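Local atomic coordinates of Cfl (Pectobacterium brasiliense, PDB entry 7A9J), a protein that is a coronafacic acid ligase of the ATP-dependent AMP-binding (adenylate-forming) family, which probably activates carboxylic acids with ATP and joins them to amines as amides. Residues 469-474 with 499-504; 442-447 with 486-491; 427-432 with 463-468; 318-323 with 348-353. The protein carries 1 engineered substitution. All coordinates share one frame; numbering follows the deposited sequence.

Contact 1: residues 469-474 with 499-504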
loop_
_atom_site.group_PDB
_atom_site.type_symbol
_atom_site.label_atom_id
_atom_site.label_comp_id
_atom_site.label_asym_id
_atom_site.label_seq_id
_atom_site.Cartn_x
_atom_site.Cartn_y
_atom_site.Cartn_z
ATOM N N ALA A 469 -7.982 -26.724 -13.116
ATOM C CA ALA A 469 -6.694 -26.029 -13.034
ATOM C C ALA A 469 -6.337 -25.477 -14.403
ATOM O O ALA A 469 -6.223 -26.238 -15.377
ATOM C CB ALA A 469 -5.585 -26.974 -12.549
ATOM N N LEU A 470 -6.140 -24.170 -14.477
ATOM C CA LEU A 470 -5.507 -23.571 -15.640
ATOM C C LEU A 470 -3.996 -23.658 -15.472
ATOM O O LEU A 470 -3.453 -23.195 -14.465
ATOM C CB LEU A 470 -6.005 -22.132 -15.781
ATOM C CG LEU A 470 -5.982 -21.339 -17.079
ATOM C CD1 LEU A 470 -6.470 -22.209 -18.213
ATOM C CD2 LEU A 470 -6.924 -20.142 -16.896
ATOM N N ILE A 471 -3.318 -24.285 -16.429
ATOM C CA ILE A 471 -1.886 -24.585 -16.339
ATOM C C ILE A 471 -1.168 -23.862 -17.472
ATOM O O ILE A 471 -1.470 -24.100 -18.650
ATOM C CB ILE A 471 -1.608 -26.094 -16.447
ATOM C CG1 ILE A 471 -2.359 -26.890 -15.378
ATOM C CG2 ILE A 471 -0.088 -26.369 -16.409
ATOM C CD1 ILE A 471 -1.855 -26.666 -13.993
ATOM N N GLN A 472 -0.179 -23.036 -17.130
ATOM C CA GLN A 472 0.638 -22.374 -18.146
ATOM C C GLN A 472 2.005 -23.027 -18.176
ATOM O O GLN A 472 2.789 -22.845 -17.230
ATOM C CB GLN A 472 0.768 -20.874 -17.875
ATOM C CG GLN A 472 1.719 -20.145 -18.824
ATOM C CD GLN A 472 1.788 -18.655 -18.530
ATOM O OE1 GLN A 472 0.758 -17.965 -18.461
ATOM N NE2 GLN A 472 3.002 -18.154 -18.341
ATOM N N PRO A 473 2.322 -23.811 -19.211
ATOM C CA PRO A 473 3.607 -24.513 -19.241
ATOM C C PRO A 473 4.779 -23.547 -19.288
ATOM O O PRO A 473 4.710 -22.469 -19.889
ATOM C CB PRO A 473 3.517 -25.356 -20.520
ATOM C CG PRO A 473 2.046 -25.544 -20.721
ATOM C CD PRO A 473 1.449 -24.229 -20.319
ATOM N N GLN A 474 5.856 -23.953 -18.619
ATOM C CA GLN A 474 7.089 -23.187 -18.508
ATOM C C GLN A 474 7.867 -23.240 -19.816
ATOM O O GLN A 474 7.549 -24.008 -20.735
ATOM C CB GLN A 474 7.947 -23.728 -17.352
ATOM C CG GLN A 474 9.102 -22.832 -16.849
ATOM C CD GLN A 474 8.683 -21.397 -16.552
ATOM O OE1 GLN A 474 8.432 -20.608 -17.471
ATOM N NE2 GLN A 474 8.615 -21.048 -15.265
ATOM N N SER A 499 -9.933 -31.846 -10.970
ATOM C CA SER A 499 -10.543 -32.848 -11.832
ATOM C C SER A 499 -10.155 -32.702 -13.299
ATOM O O SER A 499 -10.401 -33.625 -14.090
ATOM C CB SER A 499 -12.058 -32.753 -11.702
ATOM O OG SER A 499 -12.481 -33.224 -10.439
ATOM N N GLU A 500 -9.538 -31.593 -13.682
ATOM C CA GLU A 500 -9.332 -31.272 -15.080
ATOM C C GLU A 500 -8.232 -30.235 -15.203
ATOM O O GLU A 500 -8.088 -29.374 -14.341
ATOM C CB GLU A 500 -10.617 -30.735 -15.665
ATOM C CG GLU A 500 -10.581 -30.374 -17.098
ATOM C CD GLU A 500 -11.991 -30.069 -17.562
ATOM O OE1 GLU A 500 -12.853 -30.971 -17.486
ATOM O OE2 GLU A 500 -12.250 -28.916 -17.933
ATOM N N TYR A 501 -7.470 -30.332 -16.283
ATOM C CA TYR A 501 -6.349 -29.447 -16.575
ATOM C C TYR A 501 -6.615 -28.748 -17.904
ATOM O O TYR A 501 -6.946 -29.407 -18.899
ATOM C CB TYR A 501 -5.045 -30.277 -16.626
ATOM C CG TYR A 501 -4.724 -30.887 -15.293
ATOM C CD1 TYR A 501 -4.340 -30.074 -14.241
ATOM C CD2 TYR A 501 -4.821 -32.251 -15.064
ATOM C CE1 TYR A 501 -4.045 -30.578 -13.008
ATOM C CE2 TYR A 501 -4.507 -32.786 -13.799
ATOM C CZ TYR A 501 -4.130 -31.918 -12.777
ATOM O OH TYR A 501 -3.832 -32.345 -11.506
ATOM N N ILE A 502 -6.506 -27.421 -17.915
ATOM C CA ILE A 502 -6.618 -26.637 -19.137
ATOM C C ILE A 502 -5.252 -26.022 -19.403
ATOM O O ILE A 502 -4.802 -25.145 -18.659
ATOM C CB ILE A 502 -7.708 -25.565 -19.031
ATOM C CG1 ILE A 502 -9.075 -26.224 -18.781
ATOM C CG2 ILE A 502 -7.797 -24.754 -20.339
ATOM C CD1 ILE A 502 -10.232 -25.249 -18.595
ATOM N N PHE A 503 -4.570 -26.493 -20.438
ATOM C CA PHE A 503 -3.256 -25.964 -20.777
ATOM C C PHE A 503 -3.445 -24.766 -21.690
ATOM O O PHE A 503 -4.070 -24.881 -22.751
ATOM C CB PHE A 503 -2.374 -27.016 -21.458
ATOM C CG PHE A 503 -2.032 -28.175 -20.579
ATOM C CD1 PHE A 503 -2.937 -29.216 -20.402
ATOM C CD2 PHE A 503 -0.821 -28.227 -19.918
ATOM C CE1 PHE A 503 -2.634 -30.287 -19.579
ATOM C CE2 PHE A 503 -0.506 -29.300 -19.104
ATOM C CZ PHE A 503 -1.417 -30.334 -18.935
ATOM N N ILE A 504 -2.889 -23.629 -21.290
ATOM C CA ILE A 504 -2.925 -22.407 -22.080
ATOM C C ILE A 504 -1.601 -21.690 -21.846
ATOM O O ILE A 504 -1.126 -21.618 -20.708
ATOM C CB ILE A 504 -4.143 -21.536 -21.702
ATOM C CG1 ILE A 504 -4.378 -20.448 -22.742
ATOM C CG2 ILE A 504 -3.986 -20.927 -20.329
ATOM C CD1 ILE A 504 -5.637 -19.650 -22.496
#

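Contact 2: residues 442-447 with 486-491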
loop_
_atom_site.group_PDB
_atom_site.type_symbol
_atom_site.label_atom_id
_atom_site.label_comp_id
_atom_site.label_asym_id
_atom_site.label_seq_id
_atom_site.Cartn_x
_atom_site.Cartn_y
_atom_site.Cartn_z
ATOM N N ASN A 442 -0.102 -22.833 -5.324
ATOM C CA ASN A 442 1.261 -22.784 -4.811
ATOM C C ASN A 442 1.987 -24.100 -5.038
ATOM O O ASN A 442 3.168 -24.108 -5.374
ATOM C CB ASN A 442 1.278 -22.419 -3.328
ATOM C CG ASN A 442 2.693 -22.390 -2.764
ATOM O OD1 ASN A 442 3.506 -21.520 -3.113
ATOM N ND2 ASN A 442 3.006 -23.357 -1.908
ATOM N N THR A 443 1.284 -25.221 -4.902
ATOM C CA THR A 443 1.896 -26.517 -5.165
ATOM C C THR A 443 2.234 -26.675 -6.643
ATOM O O THR A 443 3.326 -27.124 -6.997
ATOM C CB THR A 443 0.943 -27.625 -4.708
ATOM O OG1 THR A 443 0.766 -27.516 -3.292
ATOM C CG2 THR A 443 1.529 -29.003 -5.055
ATOM N N LEU A 444 1.285 -26.324 -7.515
ATOM C CA LEU A 444 1.451 -26.535 -8.952
ATOM C C LEU A 444 2.666 -25.805 -9.484
ATOM O O LEU A 444 3.494 -26.382 -10.200
ATOM C CB LEU A 444 0.191 -26.068 -9.689
ATOM C CG LEU A 444 -1.013 -26.994 -9.564
ATOM C CD1 LEU A 444 -2.251 -26.287 -10.061
ATOM C CD2 LEU A 444 -0.786 -28.310 -10.317
ATOM N N ILE A 445 2.801 -24.528 -9.133
ATOM C CA ILE A 445 3.878 -23.731 -9.702
ATOM C C ILE A 445 5.284 -24.210 -9.273
ATOM O O ILE A 445 6.276 -23.879 -9.938
ATOM C CB ILE A 445 3.624 -22.247 -9.356
ATOM C CG1 ILE A 445 4.435 -21.333 -10.279
ATOM C CG2 ILE A 445 4.013 -21.967 -7.913
ATOM C CD1 ILE A 445 4.329 -19.867 -9.921
ATOM N N GLN A 446 5.410 -25.008 -8.203
ATOM C CA GLN A 446 6.722 -25.543 -7.848
ATOM C C GLN A 446 7.259 -26.481 -8.916
ATOM O O GLN A 446 8.483 -26.666 -9.014
ATOM C CB GLN A 446 6.671 -26.284 -6.505
ATOM C CG GLN A 446 6.171 -25.452 -5.347
ATOM C CD GLN A 446 6.780 -24.068 -5.351
ATOM O OE1 GLN A 446 8.000 -23.915 -5.484
ATOM N NE2 GLN A 446 5.927 -23.048 -5.270
ATOM N N HIS A 447 6.375 -27.086 -9.711
ATOM C CA HIS A 447 6.838 -27.959 -10.776
ATOM C C HIS A 447 7.670 -27.163 -11.774
ATOM O O HIS A 447 7.352 -26.013 -12.098
ATOM C CB HIS A 447 5.654 -28.628 -11.466
ATOM C CG HIS A 447 6.024 -29.909 -12.129
ATOM N ND1 HIS A 447 6.479 -29.968 -13.429
ATOM C CD2 HIS A 447 6.066 -31.176 -11.654
ATOM C CE1 HIS A 447 6.750 -31.223 -13.739
ATOM N NE2 HIS A 447 6.510 -31.977 -12.681
ATOM N N SER A 486 0.262 -37.218 -11.037
ATOM C CA SER A 486 1.153 -37.987 -10.175
ATOM C C SER A 486 1.899 -37.076 -9.204
ATOM O O SER A 486 2.030 -37.401 -8.019
ATOM C CB SER A 486 2.128 -38.819 -11.016
ATOM O OG SER A 486 3.031 -37.994 -11.725
ATOM N N TYR A 487 2.357 -35.916 -9.676
ATOM C CA TYR A 487 3.025 -34.953 -8.798
ATOM C C TYR A 487 2.120 -34.519 -7.645
ATOM O O TYR A 487 2.580 -34.385 -6.501
ATOM C CB TYR A 487 3.485 -33.746 -9.628
ATOM C CG TYR A 487 3.960 -32.549 -8.835
ATOM C CD1 TYR A 487 5.243 -32.494 -8.304
ATOM C CD2 TYR A 487 3.125 -31.462 -8.635
ATOM C CE1 TYR A 487 5.672 -31.373 -7.578
ATOM C CE2 TYR A 487 3.535 -30.356 -7.924
ATOM C CZ TYR A 487 4.799 -30.308 -7.397
ATOM O OH TYR A 487 5.171 -29.184 -6.690
ATOM N N LEU A 488 0.827 -34.297 -7.920
ATOM C CA LEU A 488 -0.087 -33.897 -6.854
ATOM C C LEU A 488 -0.371 -35.042 -5.878
ATOM O O LEU A 488 -0.573 -34.795 -4.685
ATOM C CB LEU A 488 -1.387 -33.357 -7.452
ATOM C CG LEU A 488 -1.276 -32.025 -8.197
ATOM C CD1 LEU A 488 -2.632 -31.609 -8.708
ATOM C CD2 LEU A 488 -0.761 -30.945 -7.297
ATOM N N SER A 489 -0.397 -36.291 -6.354
ATOM C CA SER A 489 -0.567 -37.433 -5.453
ATOM C C SER A 489 0.477 -37.438 -4.341
ATOM O O SER A 489 0.181 -37.804 -3.197
ATOM C CB SER A 489 -0.477 -38.727 -6.251
ATOM O OG SER A 489 -1.108 -38.548 -7.510
ATOM N N ASP A 490 1.708 -37.045 -4.659
ATOM C CA ASP A 490 2.772 -37.026 -3.669
ATOM C C ASP A 490 2.739 -35.792 -2.777
ATOM O O ASP A 490 3.408 -35.786 -1.739
ATOM C CB ASP A 490 4.138 -37.113 -4.363
ATOM C CG ASP A 490 4.216 -38.251 -5.391
ATOM O OD1 ASP A 490 3.590 -39.322 -5.186
ATOM O OD2 ASP A 490 4.915 -38.071 -6.413
ATOM N N ASN A 491 1.986 -34.748 -3.137
ATOM C CA ASN A 491 2.098 -33.480 -2.429
ATOM C C ASN A 491 0.803 -32.942 -1.843
ATOM O O ASN A 491 0.874 -32.081 -0.961
ATOM C CB ASN A 491 2.694 -32.401 -3.348
ATOM C CG ASN A 491 4.140 -32.673 -3.701
ATOM O OD1 ASN A 491 5.037 -32.490 -2.882
ATOM N ND2 ASN A 491 4.373 -33.104 -4.931
#

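Contact 3: residues 427-432 with 463-468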
loop_
_atom_site.group_PDB
_atom_site.type_symbol
_atom_site.label_atom_id
_atom_site.label_comp_id
_atom_site.label_asym_id
_atom_site.label_seq_id
_atom_site.Cartn_x
_atom_site.Cartn_y
_atom_site.Cartn_z
ATOM N N GLN A 427 -13.191 -19.939 -1.783
ATOM C CA GLN A 427 -13.098 -21.254 -1.207
ATOM C C GLN A 427 -13.982 -22.200 -2.030
ATOM O O GLN A 427 -15.073 -21.822 -2.472
ATOM C CB GLN A 427 -13.619 -21.192 0.232
ATOM C CG GLN A 427 -13.666 -22.388 1.060
ATOM C CD GLN A 427 -14.565 -22.158 2.275
ATOM O OE1 GLN A 427 -15.260 -23.069 2.726
ATOM N NE2 GLN A 427 -14.579 -20.942 2.776
ATOM N N ILE A 428 -13.492 -23.401 -2.248
ATOM C CA ILE A 428 -14.250 -24.470 -2.937
ATOM C C ILE A 428 -14.653 -25.536 -1.919
ATOM O O ILE A 428 -13.886 -25.842 -0.993
ATOM C CB ILE A 428 -13.360 -25.065 -4.050
ATOM C CG1 ILE A 428 -13.052 -24.009 -5.110
ATOM C CG2 ILE A 428 -13.974 -26.372 -4.647
ATOM C CD1 ILE A 428 -11.978 -24.437 -6.095
ATOM N N LYS A 429 -15.857 -26.136 -2.085
ATOM C CA LYS A 429 -16.281 -27.232 -1.216
ATOM C C LYS A 429 -16.243 -28.543 -2.006
ATOM O O LYS A 429 -16.820 -28.627 -3.098
ATOM C CB LYS A 429 -17.691 -27.011 -0.664
ATOM C CG LYS A 429 -17.740 -25.978 0.422
ATOM C CD LYS A 429 -17.391 -26.579 1.782
ATOM C CE LYS A 429 -17.557 -25.542 2.888
ATOM N NZ LYS A 429 -18.982 -25.124 3.079
ATOM N N ILE A 430 -15.520 -29.518 -1.478
ATOM C CA ILE A 430 -15.453 -30.850 -2.066
ATOM C C ILE A 430 -15.868 -31.836 -0.995
ATOM O O ILE A 430 -15.247 -31.917 0.079
ATOM C CB ILE A 430 -14.063 -31.163 -2.647
ATOM C CG1 ILE A 430 -13.734 -30.169 -3.807
ATOM C CG2 ILE A 430 -13.922 -32.667 -3.037
ATOM C CD1 ILE A 430 -14.707 -30.265 -5.088
ATOM N N GLU A 431 -16.929 -32.601 -1.275
ATOM C CA GLU A 431 -17.417 -33.558 -0.312
ATOM C C GLU A 431 -17.592 -32.934 1.065
ATOM O O GLU A 431 -17.288 -33.563 2.070
ATOM C CB GLU A 431 -16.491 -34.791 -0.217
ATOM C CG GLU A 431 -16.288 -35.572 -1.536
ATOM C CD GLU A 431 -17.585 -36.327 -1.970
ATOM O OE1 GLU A 431 -17.694 -36.763 -3.136
ATOM O OE2 GLU A 431 -18.479 -36.470 -1.127
ATOM N N GLY A 432 -18.023 -31.666 1.118
ATOM C CA GLY A 432 -18.262 -31.015 2.389
ATOM C C GLY A 432 -17.063 -30.255 2.959
ATOM O O GLY A 432 -17.241 -29.419 3.865
ATOM N N ALA A 463 -21.649 -33.395 -7.950
ATOM C CA ALA A 463 -20.609 -33.149 -6.965
ATOM C C ALA A 463 -20.719 -31.754 -6.361
ATOM O O ALA A 463 -19.912 -31.399 -5.486
ATOM C CB ALA A 463 -19.214 -33.313 -7.584
ATOM N N GLY A 464 -21.629 -30.915 -6.878
ATOM C CA GLY A 464 -21.724 -29.543 -6.402
ATOM C C GLY A 464 -20.748 -28.654 -7.147
ATOM O O GLY A 464 -21.140 -27.763 -7.902
ATOM N N GLU A 465 -19.461 -28.924 -6.956
ATOM C CA GLU A 465 -18.404 -28.198 -7.628
ATOM C C GLU A 465 -17.360 -29.166 -8.142
ATOM O O GLU A 465 -17.142 -30.227 -7.557
ATOM C CB GLU A 465 -17.664 -27.212 -6.670
ATOM C CG GLU A 465 -18.511 -26.062 -6.168
ATOM C CD GLU A 465 -17.726 -25.196 -5.144
ATOM O OE1 GLU A 465 -16.731 -24.545 -5.526
ATOM O OE2 GLU A 465 -18.066 -25.175 -3.944
ATOM N N ARG A 466 -16.643 -28.749 -9.180
ATOM C CA ARG A 466 -15.548 -29.541 -9.721
ATOM C C ARG A 466 -14.354 -28.617 -9.896
ATOM O O ARG A 466 -14.520 -27.497 -10.387
ATOM C CB ARG A 466 -15.968 -30.150 -11.056
ATOM C CG ARG A 466 -14.930 -30.956 -11.775
ATOM C CD ARG A 466 -15.597 -31.747 -12.933
ATOM N NE ARG A 466 -16.296 -30.858 -13.851
ATOM C CZ ARG A 466 -15.822 -30.431 -15.016
ATOM N NH1 ARG A 466 -14.618 -30.816 -15.434
ATOM N NH2 ARG A 466 -16.575 -29.624 -15.764
ATOM N N ILE A 467 -13.165 -29.090 -9.506
ATOM C CA ILE A 467 -11.976 -28.230 -9.524
ATOM C C ILE A 467 -11.306 -28.266 -10.881
ATOM O O ILE A 467 -10.994 -29.340 -11.407
ATOM C CB ILE A 467 -10.992 -28.654 -8.422
ATOM C CG1 ILE A 467 -11.673 -28.462 -7.065
ATOM C CG2 ILE A 467 -9.652 -27.843 -8.520
ATOM C CD1 ILE A 467 -10.813 -28.961 -5.911
ATOM N N ILE A 468 -11.068 -27.083 -11.442
ATOM C CA ILE A 468 -10.375 -26.935 -12.717
ATOM C C ILE A 468 -9.034 -26.259 -12.454
ATOM O O ILE A 468 -8.963 -25.286 -11.685
ATOM C CB ILE A 468 -11.221 -26.084 -13.683
ATOM C CG1 ILE A 468 -12.688 -26.567 -13.701
ATOM C CG2 ILE A 468 -10.531 -25.996 -15.054
ATOM C CD1 ILE A 468 -12.922 -28.031 -14.142
HETATM O O HOH W 1 -17.737 -23.008 -2.333
HETATM O O HOH W 2 -19.198 -29.589 -3.442
#

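Contact 4: residues 318-323 with 348-353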
loop_
_atom_site.group_PDB
_atom_site.type_symbol
_atom_site.label_atom_id
_atom_site.label_comp_id
_atom_site.label_asym_id
_atom_site.label_seq_id
_atom_site.Cartn_x
_atom_site.Cartn_y
_atom_site.Cartn_z
ATOM N N LEU A 318 5.172 -14.165 -5.640
ATOM C CA LEU A 318 6.058 -13.071 -6.034
ATOM C C LEU A 318 7.433 -13.201 -5.350
ATOM O O LEU A 318 8.476 -12.974 -5.972
ATOM C CB LEU A 318 5.388 -11.757 -5.657
ATOM C CG LEU A 318 6.229 -10.465 -5.782
ATOM C CD1 LEU A 318 6.832 -10.357 -7.142
ATOM C CD2 LEU A 318 5.304 -9.314 -5.495
ATOM N N SER A 319 7.458 -13.597 -4.073
ATOM C CA SER A 319 8.751 -13.677 -3.374
ATOM C C SER A 319 9.667 -14.708 -4.020
ATOM O O SER A 319 10.893 -14.526 -4.060
ATOM C CB SER A 319 8.532 -13.992 -1.889
ATOM O OG SER A 319 8.379 -15.402 -1.716
ATOM N N GLN A 320 9.089 -15.820 -4.518
ATOM C CA GLN A 320 9.882 -16.820 -5.216
ATOM C C GLN A 320 10.503 -16.236 -6.488
ATOM O O GLN A 320 11.711 -16.376 -6.728
ATOM C CB GLN A 320 8.996 -18.047 -5.546
ATOM C CG GLN A 320 8.300 -18.624 -4.230
ATOM C CD GLN A 320 7.136 -19.635 -4.446
ATOM O OE1 GLN A 320 6.829 -20.056 -5.565
ATOM N NE2 GLN A 320 6.493 -20.020 -3.338
ATOM N N LYS A 321 9.684 -15.573 -7.315
ATOM C CA LYS A 321 10.212 -14.948 -8.530
ATOM C C LYS A 321 11.235 -13.872 -8.195
ATOM O O LYS A 321 12.237 -13.703 -8.903
ATOM C CB LYS A 321 9.072 -14.338 -9.338
ATOM C CG LYS A 321 7.952 -15.330 -9.631
ATOM C CD LYS A 321 6.707 -14.646 -10.172
ATOM C CE LYS A 321 6.812 -14.488 -11.680
ATOM N NZ LYS A 321 5.586 -13.896 -12.272
ATOM N N PHE A 322 10.990 -13.130 -7.117
ATOM C CA PHE A 322 11.875 -12.014 -6.784
ATOM C C PHE A 322 13.228 -12.520 -6.309
ATOM O O PHE A 322 14.271 -11.927 -6.616
ATOM C CB PHE A 322 11.207 -11.147 -5.731
ATOM C CG PHE A 322 11.789 -9.763 -5.602
ATOM C CD1 PHE A 322 11.578 -8.814 -6.610
ATOM C CD2 PHE A 322 12.538 -9.405 -4.468
ATOM C CE1 PHE A 322 12.099 -7.525 -6.490
ATOM C CE2 PHE A 322 13.080 -8.093 -4.331
ATOM C CZ PHE A 322 12.857 -7.171 -5.326
ATOM N N PHE A 323 13.238 -13.613 -5.546
ATOM C CA PHE A 323 14.522 -14.195 -5.162
ATOM C C PHE A 323 15.255 -14.767 -6.368
ATOM O O PHE A 323 16.477 -14.607 -6.492
ATOM C CB PHE A 323 14.348 -15.303 -4.106
ATOM C CG PHE A 323 15.669 -15.887 -3.660
ATOM C CD1 PHE A 323 16.477 -15.186 -2.754
ATOM C CD2 PHE A 323 16.120 -17.096 -4.170
ATOM C CE1 PHE A 323 17.712 -15.685 -2.370
ATOM C CE2 PHE A 323 17.354 -17.613 -3.779
ATOM C CZ PHE A 323 18.138 -16.917 -2.873
ATOM N N ASP A 348 10.084 -12.283 6.016
ATOM C CA ASP A 348 10.859 -13.120 5.106
ATOM C C ASP A 348 9.937 -14.120 4.365
ATOM O O ASP A 348 9.873 -15.277 4.707
ATOM C CB ASP A 348 11.940 -13.862 5.909
ATOM C CG ASP A 348 12.966 -14.569 5.051
ATOM O OD1 ASP A 348 13.899 -15.117 5.693
ATOM O OD2 ASP A 348 12.863 -14.669 3.799
ATOM N N ILE A 349 9.216 -13.639 3.353
ATOM C CA ILE A 349 8.162 -14.456 2.729
ATOM C C ILE A 349 8.727 -15.744 2.190
ATOM O O ILE A 349 8.122 -16.816 2.318
ATOM C CB ILE A 349 7.516 -13.650 1.597
ATOM C CG1 ILE A 349 6.945 -12.346 2.140
ATOM C CG2 ILE A 349 6.371 -14.554 1.011
ATOM C CD1 ILE A 349 6.554 -11.396 0.954
ATOM N N TYR A 350 9.881 -15.656 1.524
ATOM C CA TYR A 350 10.369 -16.777 0.776
ATOM C C TYR A 350 10.818 -17.911 1.697
ATOM O O TYR A 350 10.893 -19.066 1.277
ATOM C CB TYR A 350 11.482 -16.297 -0.137
ATOM C CG TYR A 350 12.020 -17.334 -1.058
ATOM C CD1 TYR A 350 11.170 -18.111 -1.890
ATOM C CD2 TYR A 350 13.370 -17.588 -1.114
ATOM C CE1 TYR A 350 11.670 -19.058 -2.716
ATOM C CE2 TYR A 350 13.892 -18.554 -1.964
ATOM C CZ TYR A 350 13.038 -19.278 -2.774
ATOM O OH TYR A 350 13.529 -20.249 -3.598
ATOM N N ALA A 351 11.117 -17.579 2.970
ATOM C CA ALA A 351 11.532 -18.614 3.916
ATOM C C ALA A 351 10.417 -19.643 4.207
ATOM O O ALA A 351 10.676 -20.754 4.700
ATOM C CB ALA A 351 11.955 -17.949 5.227
ATOM N N ILE A 352 9.175 -19.234 3.989
ATOM C CA ILE A 352 8.016 -20.099 4.269
ATOM C C ILE A 352 7.511 -20.646 2.944
ATOM O O ILE A 352 7.127 -19.855 2.069
ATOM C CB ILE A 352 6.902 -19.297 4.972
ATOM C CG1 ILE A 352 7.456 -18.503 6.186
ATOM C CG2 ILE A 352 5.773 -20.255 5.366
ATOM C CD1 ILE A 352 8.120 -19.378 7.145
ATOM N N ASN A 353 7.529 -21.968 2.813
ATOM C CA ASN A 353 7.171 -22.609 1.536
ATOM C C ASN A 353 5.681 -22.442 1.245
ATOM O O ASN A 353 5.323 -22.182 0.097
ATOM C CB ASN A 353 7.635 -24.068 1.509
ATOM C CG ASN A 353 9.173 -24.147 1.417
ATOM O OD1 ASN A 353 9.769 -23.812 0.374
ATOM N ND2 ASN A 353 9.818 -24.480 2.532
#

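Contact 1: residues 469-474 with 499-504
Ala469, Leu470 and Ile471 run parallel to Tyr501, Ile502 and Phe503 as neighbouring strands, the axes of these short segments 4.6 Å apart at closest approach and twisted by 39°. They are the two strands of a beta-alpha-beta unit in the C-terminal domain, joined through helix 481-491. Four backbone bonds knit the pair, among them Ile471 N to Ile502 O at 2.8 Å, which is almost straight at 175°. On the face covered by helix 481-491, Ala469 CB and Ile471 CG1 both approach CD1 of the Tyr501 ring, at 3.7 Å and 3.9 Å. Further along, Ile471 and Phe503 lie side by side and point the same way, while Pro473 CG meets the edge of the Phe503 ring. On the opposite face Leu470 and Ile502 pack against helix 524-530, and Ile504 CG2 joins them. Leu470 has CG anti to its backbone N (chi1 -158°), which carries CD1 across to the neighbouring strand. There Leu470 CD1 rests 3.6 Å from Ile502 CG2 and 3.5 Å from Ile504 CG2.

Contact 2: residues 442-447 with 486-491
Tyr487 reaches from helix 481-491 across to residues 443-447, on and just after helix 437-445, its ring swung away from the backbone N (chi1 169°). Its OH donates to Thr443 O at 2.8 Å, and this oxygen lies at the ring edge, near the ring plane. Gln446 N also donates to Thr443 O, from the opposite face of the carbonyl plane, so two bonds grip the oxygen. His447 stands edge-on over one face of the tyrosine in a T-shaped stack, planes at 84° and centroids 5.0 Å apart, with His447 CD2 3.7 Å from Tyr487 CD1. Asn491 ND2 lies over the opposite face, held by its own bond to Tyr487 O, so the ring is sandwiched. Beside the ring, near Tyr487 CE2, Thr443 CG2 touches Leu488 CD2 at 3.7 Å, and Leu444 CD2 meets the same methyl at 4.0 Å. Leu444 also packs on strand 450-460. Two helices thus cover one face of the small mixed sheet, as in the alpha/beta C-terminal domain of adenylate-forming enzymes.

Contact 3: residues 427-432 with 463-468
Glu465 reaches from the start of strand 464-473 to the backbone of strand 428-430, where its OE2 accepts Lys429 N at 3.0 Å. The bond is fairly straight, but the N-H arrives from above the carboxylate plane, 52° out of it. The other oxygen, Glu465 OE1, lies against Ile428, 3.4 Å from its CG2. With CG beside the backbone N (chi1 -66°) and the chain extended beyond it, the glutamate spans the gap between two strand segments that run at 105° to each other. Next to it Ile467 makes apolar contacts: Ile467 CG1 lies 3.9 Å from Ile428 CG2, and Ile467 CD1 lies 3.8 Å from Ile430 CG1. One water donates to both Glu465 OE2 and Gln427 O; a second bridges Lys429 O and Ala463 O. Farther out, Ser457 on strand 450-460 bonds to Glu465 OE1 and helps fix the carboxylate, while Val435 of strand 433-435, partner of 428-430 in a two-stranded antiparallel sheet, packs on all three isoleucines. This small hairpin thus crosses the mixed sheet of the C-terminal domain without joining it. A side-chain carboxylate and waters take the place of strand-to-strand pairing, and the backbone N-H and Ser457 would probably stabilise the negative charge.

Contact 4: residues 318-323 with 348-353
Tyr350 leans from a short 3-10 turn onto helix 316-326, its CB starting 3.6 Å from Ser319 OG. That hydroxyl also touches Ile349 CG2 at 3.5 Å, but its hydrogen bond is to Thr316 O, one turn back in the helix. A chi1 of -176° turns the ring out between Gln320 and Phe323. One edge, CD1 and CE1, meets the aliphatic part of Gln320: Gln320 CG is 3.7 Å from Tyr350 CE1 and close to the ring plane. The turn belongs to the connection between strands 342-346 and 356-360, so the tyrosine packs an inter-strand loop on helix 316-326 of the large AMP-binding domain. On the CD2 and CE2 side of the ring, Phe323 lies over one face: its CB makes a CH-pi contact, 4.2 Å from the Tyr350 ring centroid and 23° off the ring normal. The two rings are near parallel, planes at 23°, but slid apart so that they barely overlap; their closest atoms are Phe323 CD2 and Tyr350 CE2 at 3.5 Å. Beyond CE2, Tyr350 CZ and OH still skirt Phe323 CD2, with the OH 4.1 Å away. The amide of Gln320 turns elsewhere, its OE1 accepting from Gln446 NE2.

Overall arrangement
Contact 1 is the buried core, where backbone bonds and apolar side chains join two strands; contacts 2, 3 and 4 are only partly buried. Contacts 1 and 3 share strand 464-473 and are linked by the Arg466-Glu500 salt bridge, but contact 3 works through a carboxylate and waters at the strand's beginning. Contact 2 packs helices against contact 1, with Leu444 CD1 against Ile471 CD1, and adds an aromatic pair and a tyrosine hydroxyl bond. Contact 4, in the large domain, has no hydrogen bond across its segments and relies on aromatic and aliphatic packing. It nevertheless meets contact 2 at the domain interface, where side-chain amides of the two contacts bond to each other and Asn442 reaches Asn353 O.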